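Spermidine N(1)-acetyltransferase (Thermoplasma acidophilum, PDB 3K9U) transfers an acetyl group from acetyl-CoA to polyamines such as spermidine, releasing CoA and helping to protect the cell against polyamine toxicity. Local coordinates at residues I17-K25 with Y36-Y45. Sequence-based numbering, arbitrary orientation.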
# COMPACT_ATOMS: atom_id res chain seq x y z
N ILE A 17 -3.24 -1.36 -19.11
CA ILE A 17 -4.66 -1.19 -18.78
C ILE A 17 -4.96 -1.71 -17.38
O ILE A 17 -5.70 -1.08 -16.63
CB ILE A 17 -5.56 -1.85 -19.79
CG1 ILE A 17 -5.38 -1.20 -21.18
CG2 ILE A 17 -7.07 -1.79 -19.38
CD1 ILE A 17 -6.08 -2.04 -22.28
N GLU A 18 -4.36 -2.84 -17.00
CA GLU A 18 -4.63 -3.42 -15.69
C GLU A 18 -4.03 -2.63 -14.53
O GLU A 18 -4.67 -2.47 -13.52
CB GLU A 18 -4.20 -4.87 -15.61
CG GLU A 18 -5.06 -5.85 -16.45
CD GLU A 18 -6.52 -5.40 -16.67
OE1 GLU A 18 -7.24 -5.18 -15.66
OE2 GLU A 18 -6.94 -5.27 -17.85
N VAL A 19 -2.81 -2.15 -14.69
CA VAL A 19 -2.20 -1.26 -13.73
C VAL A 19 -3.09 -0.01 -13.50
O VAL A 19 -3.49 0.30 -12.35
CB VAL A 19 -0.80 -0.84 -14.24
CG1 VAL A 19 -0.22 0.27 -13.41
CG2 VAL A 19 0.16 -2.05 -14.30
N ALA A 20 -3.39 0.69 -14.59
CA ALA A 20 -4.27 1.86 -14.56
C ALA A 20 -5.55 1.51 -13.84
O ALA A 20 -5.97 2.21 -12.90
CB ALA A 20 -4.59 2.31 -15.96
N ARG A 21 -6.17 0.42 -14.28
CA ARG A 21 -7.46 0.07 -13.72
C ARG A 21 -7.32 -0.06 -12.19
O ARG A 21 -8.13 0.51 -11.46
CB ARG A 21 -8.01 -1.24 -14.30
CG ARG A 21 -9.41 -1.57 -13.73
CD ARG A 21 -9.83 -3.04 -13.98
NE ARG A 21 -9.61 -3.41 -15.37
CZ ARG A 21 -10.37 -3.02 -16.38
NH1 ARG A 21 -11.44 -2.27 -16.16
NH2 ARG A 21 -10.07 -3.41 -17.61
N GLU A 22 -6.31 -0.81 -11.74
CA GLU A 22 -6.17 -1.11 -10.31
C GLU A 22 -5.79 0.14 -9.55
O GLU A 22 -6.25 0.36 -8.45
CB GLU A 22 -5.09 -2.19 -10.06
CG GLU A 22 -5.54 -3.59 -10.44
CD GLU A 22 -4.50 -4.65 -10.05
OE1 GLU A 22 -4.00 -5.33 -10.97
OE2 GLU A 22 -4.18 -4.77 -8.83
N SER A 23 -4.96 0.97 -10.15
CA SER A 23 -4.53 2.17 -9.45
C SER A 23 -5.69 3.17 -9.30
O SER A 23 -5.87 3.75 -8.24
CB SER A 23 -3.34 2.80 -10.17
OG SER A 23 -2.67 3.71 -9.32
N TRP A 24 -6.50 3.32 -10.33
CA TRP A 24 -7.60 4.28 -10.28
C TRP A 24 -8.63 3.83 -9.25
O TRP A 24 -9.12 4.63 -8.48
CB TRP A 24 -8.27 4.47 -11.67
CG TRP A 24 -7.86 5.71 -12.38
CD1 TRP A 24 -6.65 5.96 -12.95
CD2 TRP A 24 -8.65 6.89 -12.56
NE1 TRP A 24 -6.63 7.24 -13.48
CE2 TRP A 24 -7.85 7.83 -13.25
CE3 TRP A 24 -9.96 7.25 -12.20
CZ2 TRP A 24 -8.33 9.11 -13.61
CZ3 TRP A 24 -10.43 8.53 -12.54
CH2 TRP A 24 -9.62 9.44 -13.24
N LYS A 25 -8.95 2.53 -9.23
CA LYS A 25 -10.00 2.05 -8.30
C LYS A 25 -9.56 2.23 -6.84
O LYS A 25 -10.39 2.53 -5.95
CB LYS A 25 -10.36 0.58 -8.55
CG LYS A 25 -11.16 0.32 -9.83
CD LYS A 25 -11.46 -1.16 -9.93
CE LYS A 25 -12.43 -1.50 -11.02
NZ LYS A 25 -12.44 -2.98 -11.28
N TYR A 36 -18.06 6.52 -12.48
CA TYR A 36 -17.11 7.49 -13.03
C TYR A 36 -15.78 6.80 -13.31
O TYR A 36 -15.20 6.98 -14.37
CB TYR A 36 -16.88 8.65 -12.04
CG TYR A 36 -16.07 9.79 -12.62
CD1 TYR A 36 -16.69 10.89 -13.20
CD2 TYR A 36 -14.69 9.77 -12.59
CE1 TYR A 36 -15.94 11.97 -13.73
CE2 TYR A 36 -13.93 10.82 -13.12
CZ TYR A 36 -14.56 11.92 -13.67
OH TYR A 36 -13.80 12.94 -14.20
N ILE A 37 -15.32 6.02 -12.34
CA ILE A 37 -14.03 5.31 -12.44
C ILE A 37 -14.06 4.31 -13.59
O ILE A 37 -13.12 4.29 -14.38
CB ILE A 37 -13.64 4.62 -11.09
CG1 ILE A 37 -13.37 5.69 -10.02
CG2 ILE A 37 -12.42 3.72 -11.29
CD1 ILE A 37 -13.25 5.19 -8.59
N GLU A 38 -15.13 3.51 -13.70
CA GLU A 38 -15.25 2.52 -14.77
C GLU A 38 -15.39 3.20 -16.14
O GLU A 38 -14.80 2.76 -17.11
CB GLU A 38 -16.42 1.56 -14.56
CG GLU A 38 -16.31 0.20 -15.37
CD GLU A 38 -17.07 0.16 -16.75
OE1 GLU A 38 -17.95 1.02 -17.00
OE2 GLU A 38 -16.81 -0.74 -17.59
N SER A 39 -16.15 4.29 -16.22
CA SER A 39 -16.24 5.04 -17.48
C SER A 39 -14.88 5.59 -17.86
O SER A 39 -14.46 5.50 -19.02
CB SER A 39 -17.29 6.15 -17.42
OG SER A 39 -18.62 5.60 -17.40
N TRP A 40 -14.15 6.11 -16.88
CA TRP A 40 -12.83 6.64 -17.16
C TRP A 40 -11.88 5.53 -17.71
O TRP A 40 -11.24 5.73 -18.75
CB TRP A 40 -12.26 7.33 -15.94
CG TRP A 40 -11.01 8.11 -16.26
CD1 TRP A 40 -9.73 7.62 -16.35
CD2 TRP A 40 -10.92 9.51 -16.51
NE1 TRP A 40 -8.86 8.64 -16.64
CE2 TRP A 40 -9.56 9.81 -16.75
CE3 TRP A 40 -11.86 10.55 -16.54
CZ2 TRP A 40 -9.11 11.11 -17.03
CZ3 TRP A 40 -11.42 11.86 -16.81
CH2 TRP A 40 -10.04 12.12 -17.05
N ILE A 41 -11.82 4.38 -17.05
CA ILE A 41 -10.99 3.28 -17.54
C ILE A 41 -11.44 2.82 -18.95
O ILE A 41 -10.62 2.68 -19.84
CB ILE A 41 -10.98 2.06 -16.58
CG1 ILE A 41 -10.40 2.44 -15.20
CG2 ILE A 41 -10.22 0.85 -17.19
CD1 ILE A 41 -9.07 3.21 -15.22
N ARG A 42 -12.74 2.64 -19.14
CA ARG A 42 -13.27 2.16 -20.41
C ARG A 42 -12.92 3.14 -21.56
O ARG A 42 -12.63 2.71 -22.67
CB ARG A 42 -14.79 2.02 -20.31
CG ARG A 42 -15.46 1.38 -21.54
CD ARG A 42 -16.95 1.77 -21.72
NE ARG A 42 -17.68 1.68 -20.47
CZ ARG A 42 -18.23 2.70 -19.80
NH1 ARG A 42 -18.21 3.94 -20.28
NH2 ARG A 42 -18.85 2.46 -18.65
N GLU A 43 -12.92 4.44 -21.28
CA GLU A 43 -12.75 5.44 -22.34
C GLU A 43 -11.28 5.87 -22.53
O GLU A 43 -10.75 5.83 -23.64
CB GLU A 43 -13.67 6.63 -22.07
CG GLU A 43 -15.17 6.18 -22.07
CD GLU A 43 -16.17 7.33 -22.18
OE1 GLU A 43 -16.13 8.25 -21.34
OE2 GLU A 43 -17.00 7.31 -23.13
N LYS A 44 -10.62 6.22 -21.44
CA LYS A 44 -9.27 6.72 -21.52
C LYS A 44 -8.30 5.58 -21.68
O LYS A 44 -7.27 5.76 -22.28
CB LYS A 44 -8.90 7.54 -20.28
CG LYS A 44 -9.29 9.00 -20.39
CD LYS A 44 -10.80 9.23 -20.66
CE LYS A 44 -11.25 10.63 -20.22
NZ LYS A 44 -12.72 10.89 -20.46
N TYR A 45 -8.65 4.39 -21.19
CA TYR A 45 -7.75 3.25 -21.29
C TYR A 45 -8.24 2.12 -22.22
O TYR A 45 -7.86 0.98 -22.06
CB TYR A 45 -7.38 2.75 -19.87
CG TYR A 45 -6.51 3.75 -19.11
CD1 TYR A 45 -5.12 3.73 -19.24
CD2 TYR A 45 -7.09 4.72 -18.30
CE1 TYR A 45 -4.32 4.66 -18.56
CE2 TYR A 45 -6.29 5.66 -17.63
CZ TYR A 45 -4.90 5.62 -17.76
OH TYR A 45 -4.09 6.55 -17.10
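Ile17 lies across from Tyr45, Arg21 from Ile41 and Lys25 from Ile37 where the helical segments 17-25 and 36-44 run nearly antiparallel, their axes 10.2 Å apart at 161°. The largest share of the contact falls to Trp24, whose six-membered ring stacks on the five-membered ring of Trp40, planes tilted by 17° and centroids 3.8 Å apart. Trp40 has its CG swung opposite the backbone N (chi1 -169°), which lays the indole over Trp24, and Lys44 CE, one turn on, covers the far face of its indole. Around the rim of the Trp24 ring come Tyr36 CE2 and Ile37 CG1, both near its plane, while Ile41 CD1 packs against Trp24 CB at 3.9 Å. Ile41 also sends CG2 over one face of the Arg21 guanidinium, 3.5 Å from NH1; a nearly straight hydrogen bond from Arg21 NE to Glu18 OE1 (3.0 Å), part of a salt bridge within the helix, lies in the guanidinium plane and helps to fix its rotation. At the other end Ala20 CB sits over the face of the Tyr45 ring, a CH-pi contact 3.6 Å from CB to the centroid, with Tyr45 OH hydrogen-bonded to Arg91. Trimming Trp40 to an alanine would probably strip the stacked face of Trp24 of its cover and leave that indole freer to shift. Trp24 also meets the ring of Tyr93, an acetyl-CoA-binding residue, and Ser23 beside it touches the cofactor. With no hydrogen bond joining the two segments, this pairing of the first two helices of the GNAT fold rests on aromatic and aliphatic packing.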